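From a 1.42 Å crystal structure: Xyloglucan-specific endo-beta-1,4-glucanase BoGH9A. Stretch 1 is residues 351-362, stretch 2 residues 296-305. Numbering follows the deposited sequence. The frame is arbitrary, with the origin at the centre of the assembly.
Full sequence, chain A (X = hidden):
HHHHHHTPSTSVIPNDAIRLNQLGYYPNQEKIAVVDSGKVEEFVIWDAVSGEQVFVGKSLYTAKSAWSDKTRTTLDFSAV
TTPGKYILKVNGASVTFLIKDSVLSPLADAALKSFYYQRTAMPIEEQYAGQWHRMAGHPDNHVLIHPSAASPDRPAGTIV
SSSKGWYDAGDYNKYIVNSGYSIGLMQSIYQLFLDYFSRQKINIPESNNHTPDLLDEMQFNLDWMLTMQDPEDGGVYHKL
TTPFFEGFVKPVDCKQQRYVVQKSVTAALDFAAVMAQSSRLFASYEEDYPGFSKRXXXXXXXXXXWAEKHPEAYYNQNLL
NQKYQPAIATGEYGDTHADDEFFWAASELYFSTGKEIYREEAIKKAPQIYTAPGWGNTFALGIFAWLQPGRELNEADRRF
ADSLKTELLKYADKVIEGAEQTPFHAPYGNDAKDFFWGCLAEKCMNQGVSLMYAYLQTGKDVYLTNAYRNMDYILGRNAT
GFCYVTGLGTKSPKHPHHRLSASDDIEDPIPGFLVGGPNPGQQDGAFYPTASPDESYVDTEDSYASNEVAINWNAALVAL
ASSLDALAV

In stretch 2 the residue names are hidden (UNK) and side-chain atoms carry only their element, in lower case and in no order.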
ATOM      1  N   PHE A 351      14.661  -0.924 -18.606  1.00 16.44           N
ATOM      2  CA  PHE A 351      15.691  -0.536 -17.645  1.00 14.83           C
ATOM      3  C   PHE A 351      16.543  -1.709 -17.179  1.00 17.47           C
ATOM      4  O   PHE A 351      17.725  -1.542 -16.892  1.00 21.93           O
ATOM      5  CB  PHE A 351      15.081   0.244 -16.468  1.00 16.54           C
ATOM      6  CG  PHE A 351      14.553   1.594 -16.887  1.00 16.93           C
ATOM      7  CD1 PHE A 351      15.390   2.507 -17.531  1.00 17.44           C
ATOM      8  CD2 PHE A 351      13.237   1.938 -16.681  1.00 20.56           C
ATOM      9  CE1 PHE A 351      14.910   3.718 -17.954  1.00 20.78           C
ATOM     10  CE2 PHE A 351      12.748   3.160 -17.100  1.00 19.29           C
ATOM     11  CZ  PHE A 351      13.590   4.057 -17.731  1.00 19.47           C
ATOM     12  N   SER A 352      15.984  -2.911 -17.176  1.00 17.12           N
ATOM     13  CA  SER A 352      16.769  -4.080 -16.797  1.00 17.23           C
ATOM     14  C   SER A 352      17.636  -4.679 -17.922  1.00 19.78           C
ATOM     15  O   SER A 352      18.650  -5.288 -17.623  1.00 23.36           O
ATOM     16  CB  SER A 352      15.870  -5.174 -16.255  1.00 20.18           C
ATOM     17  OG  SER A 352      15.194  -4.698 -15.087  1.00 19.48           O
ATOM     18  N   THR A 353      17.235  -4.501 -19.178  1.00 18.68           N
ATOM     19  CA  THR A 353      17.958  -5.122 -20.298  1.00 19.56           C
ATOM     20  C   THR A 353      18.637  -4.112 -21.203  1.00 21.04           C
ATOM     21  O   THR A 353      19.572  -4.469 -21.926  1.00 20.47           O
ATOM     22  CB  THR A 353      17.035  -5.982 -21.199  1.00 16.54           C
ATOM     23  OG1 THR A 353      16.163  -5.149 -21.971  1.00 19.32           O
ATOM     24  CG2 THR A 353      16.247  -6.996 -20.387  1.00 22.39           C
ATOM     25  N   GLY A 354      18.149  -2.879 -21.215  1.00 18.90           N
ATOM     26  CA  GLY A 354      18.667  -1.866 -22.117  1.00 19.43           C
ATOM     27  C   GLY A 354      18.159  -1.981 -23.538  1.00 19.62           C
ATOM     28  O   GLY A 354      18.502  -1.143 -24.377  1.00 21.91           O
ATOM     29  N   LYS A 355      17.330  -2.981 -23.815  1.00 20.97           N
ATOM     30  CA  LYS A 355      16.902  -3.247 -25.196  1.00 19.46           C
ATOM     31  C   LYS A 355      15.870  -2.266 -25.747  1.00 20.30           C
ATOM     32  O   LYS A 355      14.803  -2.028 -25.161  1.00 17.71           O
ATOM     33  CB  LYS A 355      16.423  -4.693 -25.352  1.00 20.65           C
ATOM     34  CG  LYS A 355      17.488  -5.708 -25.081  1.00 22.13           C
ATOM     35  CD  LYS A 355      16.996  -7.119 -25.342  1.00 27.14           C
ATOM     36  CE  LYS A 355      18.150  -8.108 -25.316  1.00 38.78           C
ATOM     37  NZ  LYS A 355      17.673  -9.500 -25.484  1.00 39.37           N
ATOM     38  N   GLU A 356      16.198  -1.684 -26.893  1.00 18.23           N
ATOM     39  CA  GLU A 356      15.355  -0.688 -27.535  1.00 19.99           C
ATOM     40  C   GLU A 356      13.978  -1.240 -27.901  1.00 20.56           C
ATOM     41  O   GLU A 356      12.989  -0.513 -27.968  1.00 19.14           O
ATOM     42  CB  GLU A 356      16.074  -0.105 -28.768  1.00 23.43           C
ATOM     43  CG  GLU A 356      17.399   0.562 -28.425  1.00 26.57           C
ATOM     44  CD  GLU A 356      18.191   1.025 -29.649  1.00 38.18           C
ATOM     45  OE1 GLU A 356      17.762   0.765 -30.794  1.00 28.39           O
ATOM     46  OE2 GLU A 356      19.249   1.660 -29.458  1.00 37.85           O
ATOM     47  N   ILE A 357      13.901  -2.544 -28.127  1.00 21.96           N
ATOM     48  CA  ILE A 357      12.641  -3.149 -28.498  1.00 24.90           C
ATOM     49  C   ILE A 357      11.611  -2.984 -27.366  1.00 22.67           C
ATOM     50  O   ILE A 357      10.424  -2.780 -27.620  1.00 25.07           O
ATOM     51  CB  ILE A 357      12.842  -4.628 -28.903  1.00 24.65           C
ATOM     52  CG1 ILE A 357      11.602  -5.168 -29.590  1.00 25.78           C
ATOM     53  CG2 ILE A 357      13.246  -5.493 -27.709  1.00 27.86           C
ATOM     54  CD1 ILE A 357      11.881  -6.454 -30.358  1.00 31.69           C
ATOM     55  N   TYR A 358      12.076  -3.031 -26.118  1.00 21.40           N
ATOM     56  CA  TYR A 358      11.191  -2.769 -24.980  1.00 19.93           C
ATOM     57  C   TYR A 358      10.849  -1.283 -24.817  1.00 20.51           C
ATOM     58  O   TYR A 358       9.711  -0.941 -24.528  1.00 21.23           O
ATOM     59  CB  TYR A 358      11.810  -3.312 -23.691  1.00 20.92           C
ATOM     60  CG  TYR A 358      11.863  -4.808 -23.609  1.00 17.67           C
ATOM     61  CD1 TYR A 358      10.704  -5.555 -23.745  1.00 19.95           C
ATOM     62  CD2 TYR A 358      13.048  -5.476 -23.372  1.00 19.26           C
ATOM     63  CE1 TYR A 358      10.719  -6.922 -23.672  1.00 21.07           C
ATOM     64  CE2 TYR A 358      13.078  -6.861 -23.297  1.00 23.03           C
ATOM     65  CZ  TYR A 358      11.903  -7.574 -23.445  1.00 23.18           C
ATOM     66  OH  TYR A 358      11.919  -8.948 -23.364  1.00 28.04           O
ATOM     67  N   ARG A 359      11.837  -0.410 -25.010  1.00 18.64           N
ATOM     68  CA  ARG A 359      11.606   1.024 -24.983  1.00 18.97           C
ATOM     69  C   ARG A 359      10.471   1.437 -25.917  1.00 23.61           C
ATOM     70  O   ARG A 359       9.602   2.222 -25.555  1.00 21.70           O
ATOM     71  CB  ARG A 359      12.878   1.788 -25.359  1.00 20.61           C
ATOM     72  CG  ARG A 359      12.676   3.302 -25.384  1.00 23.32           C
ATOM     73  CD  ARG A 359      13.780   4.015 -26.106  1.00 30.87           C
ATOM     74  NE  ARG A 359      13.748   5.445 -25.803  1.00 31.12           N
ATOM     75  CZ  ARG A 359      12.943   6.336 -26.380  1.00 31.52           C
ATOM     76  NH1 ARG A 359      12.088   5.969 -27.314  1.00 37.08           N
ATOM     77  NH2 ARG A 359      12.993   7.615 -26.018  1.00 27.98           N
ATOM     78  N   GLU A 360      10.487   0.919 -27.142  1.00 22.87           N
ATOM     79  CA  GLU A 360       9.487   1.312 -28.115  1.00 24.33           C
ATOM     80  C   GLU A 360       8.102   0.922 -27.640  1.00 24.42           C
ATOM     81  O   GLU A 360       7.156   1.663 -27.852  1.00 23.45           O
ATOM     82  CB  GLU A 360       9.805   0.676 -29.478  1.00 25.52           C
ATOM     83  CG  GLU A 360       8.719   0.795 -30.546  1.00 37.64           C
ATOM     84  CD  GLU A 360       8.425   2.226 -30.965  1.00 45.80           C
ATOM     85  OE1 GLU A 360       9.248   3.121 -30.687  1.00 47.69           O
ATOM     86  OE2 GLU A 360       7.362   2.457 -31.579  1.00 58.57           O
ATOM     87  N   GLU A 361       7.990  -0.230 -26.985  1.00 22.06           N
ATOM     88  CA  GLU A 361       6.699  -0.645 -26.432  1.00 26.57           C
ATOM     89  C   GLU A 361       6.234   0.302 -25.325  1.00 29.47           C
ATOM     90  O   GLU A 361       5.061   0.651 -25.267  1.00 28.34           O
ATOM     91  CB  GLU A 361       6.765  -2.084 -25.925  1.00 26.07           C
ATOM     92  CG  GLU A 361       7.141  -3.134 -26.997  1.00 42.50           C
ATOM     93  CD  GLU A 361       6.216  -3.120 -28.213  1.00 51.90           C
ATOM     94  OE1 GLU A 361       5.009  -3.404 -28.046  1.00 48.86           O
ATOM     95  OE2 GLU A 361       6.699  -2.822 -29.332  1.00 48.22           O
ATOM     96  N   ALA A 362       7.152   0.732 -24.463  1.00 22.83           N
ATOM     97  CA  ALA A 362       6.812   1.720 -23.435  1.00 23.16           C
ATOM     98  C   ALA A 362       6.334   3.031 -24.029  1.00 26.96           C
ATOM     99  O   ALA A 362       5.348   3.607 -23.577  1.00 26.23           O
ATOM    100  CB  ALA A 362       7.986   1.973 -22.527  1.00 20.38           C
ATOM    101  N   UNK A 296      14.688 -14.343 -12.396  1.00 20.93           N
ATOM    102  CA  UNK A 296      13.581 -13.390 -12.487  1.00 20.30           C
ATOM    103  C   UNK A 296      13.530 -12.740 -13.852  1.00 15.32           C
ATOM    104  O   UNK A 296      12.469 -12.580 -14.444  1.00 17.89           O
ATOM    105  c   UNK A 296      13.738 -12.316 -11.422  1.00 18.15           C
ATOM    106  N   UNK A 297      14.698 -12.357 -14.361  1.00 18.05           N
ATOM    107  CA  UNK A 297      14.732 -11.681 -15.649  1.00 19.46           C
ATOM    108  C   UNK A 297      14.308 -12.626 -16.788  1.00 16.86           C
ATOM    109  O   UNK A 297      13.501 -12.265 -17.646  1.00 19.19           O
ATOM    110  c   UNK A 297      15.225  -9.056 -17.138  1.00 24.38           C
ATOM    111  c   UNK A 297      16.116 -11.072 -15.911  1.00 20.58           C
ATOM    112  c   UNK A 297      16.186 -10.234 -17.181  1.00 23.64           C
ATOM    113  c   UNK A 297      17.615  -9.771 -17.418  1.00 23.93           C
ATOM    114  N   UNK A 298      14.791 -13.855 -16.749  1.00 19.49           N
ATOM    115  CA  UNK A 298      14.403 -14.835 -17.765  1.00 24.30           C
ATOM    116  C   UNK A 298      12.903 -15.058 -17.723  1.00 19.43           C
ATOM    117  O   UNK A 298      12.219 -15.039 -18.747  1.00 23.20           O
ATOM    118  c   UNK A 298      15.128 -16.161 -17.520  1.00 24.12           C
ATOM    119  c   UNK A 298      16.603 -16.193 -17.918  1.00 30.05           C
ATOM    120  c   UNK A 298      16.735 -16.147 -19.422  1.00 37.11           C
ATOM    121  c   UNK A 298      17.295 -17.433 -17.367  1.00 31.07           C
ATOM    122  N   UNK A 299      12.362 -15.180 -16.510  1.00 18.73           N
ATOM    123  CA  UNK A 299      10.936 -15.392 -16.322  1.00 21.59           C
ATOM    124  C   UNK A 299      10.113 -14.213 -16.816  1.00 19.26           C
ATOM    125  O   UNK A 299       9.046 -14.372 -17.411  1.00 20.48           O
ATOM    126  c   UNK A 299      10.639 -15.644 -14.854  1.00 22.51           C
ATOM    127  N   UNK A 300      10.614 -13.008 -16.534  1.00 17.44           N
ATOM    128  CA  UNK A 300       9.942 -11.792 -16.970  1.00 20.63           C
ATOM    129  C   UNK A 300       9.793 -11.699 -18.480  1.00 15.52           C
ATOM    130  O   UNK A 300       8.733 -11.347 -18.985  1.00 18.89           O
ATOM    131  c   UNK A 300      10.711 -10.567 -16.461  1.00 15.44           C
ATOM    132  N   UNK A 301      10.876 -12.025 -19.190  1.00 18.44           N
ATOM    133  CA  UNK A 301      10.884 -11.916 -20.645  1.00 21.99           C
ATOM    134  C   UNK A 301       9.929 -12.949 -21.250  1.00 18.96           C
ATOM    135  O   UNK A 301       9.172 -12.635 -22.162  1.00 21.37           O
ATOM    136  c   UNK A 301      12.319 -12.040 -21.192  1.00 22.96           C
ATOM    137  c   UNK A 301      13.218 -10.868 -20.752  1.00 23.75           C
ATOM    138  o   UNK A 301      15.543 -11.132 -21.175  1.00 34.60           O
ATOM    139  o   UNK A 301      14.366 -10.019 -22.656  1.00 37.51           O
ATOM    140  c   UNK A 301      14.464 -10.672 -21.595  1.00 33.18           C
ATOM    141  N   UNK A 302       9.880 -14.139 -20.657  1.00 22.02           N
ATOM    142  CA  UNK A 302       8.938 -15.158 -21.110  1.00 23.88           C
ATOM    143  C   UNK A 302       7.484 -14.740 -20.834  1.00 25.07           C
ATOM    144  O   UNK A 302       6.593 -14.967 -21.644  1.00 23.61           O
ATOM    145  c   UNK A 302      10.422 -18.736 -20.649  1.00 33.92           C
ATOM    146  c   UNK A 302      10.449 -17.248 -20.987  1.00 34.61           C
ATOM    147  c   UNK A 302       9.224 -16.512 -20.446  1.00 26.26           C
ATOM    148  n   UNK A 302       9.272 -20.938 -21.105  1.00 34.85           N
ATOM    149  c   UNK A 302       9.346 -19.487 -21.452  1.00 39.84           C
ATOM    150  N   UNK A 303       7.224 -14.115 -19.687  1.00 22.57           N
ATOM    151  CA  UNK A 303       5.871 -13.668 -19.397  1.00 21.53           C
ATOM    152  C   UNK A 303       5.429 -12.537 -20.316  1.00 19.40           C
ATOM    153  O   UNK A 303       4.291 -12.493 -20.765  1.00 21.40           O
ATOM    154  c   UNK A 303       5.759 -13.219 -17.932  1.00 21.16           C
ATOM    155  N   UNK A 304       6.331 -11.597 -20.590  1.00 19.00           N
ATOM    156  CA  UNK A 304       5.992 -10.507 -21.474  1.00 18.57           C
ATOM    157  C   UNK A 304       5.692 -11.048 -22.883  1.00 20.31           C
ATOM    158  O   UNK A 304       4.728 -10.625 -23.524  1.00 22.44           O
ATOM    159  c   UNK A 304       6.816  -7.000 -24.307  1.00 28.29           C
ATOM    160  c   UNK A 304       5.971  -5.987 -22.311  1.00 23.38           C
ATOM    161  c   UNK A 304       7.144  -9.491 -21.491  1.00 19.45           C
ATOM    162  c   UNK A 304       6.267  -7.136 -21.615  1.00 22.93           C
ATOM    163  o   UNK A 304       5.962  -4.788 -24.365  1.00 39.55           O
ATOM    164  c   UNK A 304       6.254  -5.925 -23.661  1.00 31.18           C
ATOM    165  c   UNK A 304       7.110  -8.136 -23.605  1.00 22.66           C
ATOM    166  c   UNK A 304       6.828  -8.236 -22.251  1.00 22.69           C
ATOM    167  N   UNK A 305       6.517 -11.986 -23.327  1.00 24.33           N
ATOM    168  CA  UNK A 305       6.293 -12.648 -24.611  1.00 22.81           C
ATOM    169  C   UNK A 305       4.891 -13.261 -24.675  1.00 28.28           C
ATOM    170  O   UNK A 305       4.167 -13.074 -25.657  1.00 28.64           O
ATOM    171  c   UNK A 305       7.349 -13.695 -24.842  1.00 26.52           C
TER
HETATM  172  O   HOH W   1       9.974 -10.710 -23.935  1.00 29.74           O
HETATM  173  O   HOH W   2      17.369 -10.032 -22.618  1.00 42.70           O

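Position 296 carries a single side-chain carbon and touches nothing on stretch 1; one carbon beyond CA defines alanine, Ala-296. Position 297 has four carbons, forked at the second. One tip of the fork lies 4.0 Å from Ser-352 CB and another 4.0 Å contact reaches Thr-353 CG2. This is leucine, and the atom in both contacts is CD1 of Leu-297; its chi1 is t and chi2 p. Position 298 shows the same four-carbon fork but is out of reach of stretch 1: Leu-298.

Positions 299 and 300 each hold one carbon and make no contact, giving Ala-299 and Ala-300; the second points its CB toward stretch 1 but is too short to touch it. Position 301 has three carbons, the third bearing two oxygens, which is a carboxylate two methylenes out. One oxygen is 2.8 Å from Tyr-358 OH. The residue is Glu-301, and that oxygen is OE2.

Position 302 is four carbons in a row ending in nitrogen, with CB pointing away from stretch 1: Lys-302. Position 303 again has one carbon, out of reach: Ala-303. Position 304 has one carbon followed by a six-carbon ring bearing one oxygen, and a ring carbon approaches Tyr-358 CE1 to 3.8 Å. A phenol ring on a methylene is tyrosine, Tyr-304; the ring carbon is CD1. Position 305 has a single carbon and no contact, hence Ala-305.

The spacing of the contacting residues explains the pattern. Leu-297, Glu-301 and Tyr-304 follow one another at intervals of four and three, so a continuous helix, supported by bonds such as Glu-301 N to Leu-297 O at 3.1 Å, presents all three toward stretch 1. The helix axes of 296-305 and 356-362 come no nearer than 13.7 Å, so long side chains must bridge the space. Tyr-358 and Tyr-304 both reach into it; the CB of Tyr-358 points sideways, but its end comes nearer, and its OH donates to Glu-301 OE2 (2.8 Å). Water 1 ties the same two residues a second time, through the backbone of Glu-301, donating to Tyr-358 OH and Glu-301 O, both at 2.7 Å. The Tyr-358 ring turns its edge toward the face of Tyr-304, with centroids 5.4 Å apart and planes at 85°. Lys-355 NZ stands 4.4 Å from Glu-301 OE2, beyond a salt bridge; water 2 links the two residues instead, donating to Glu-301 OE1 (2.6 Å) and accepting from Lys-355 NZ (2.9 Å). Tyr-304 OH, 3.2 Å from Glu-361 CB, is buried without a polar partner in the model.

Stretch 2 (296-305) ALLAAEKAYA
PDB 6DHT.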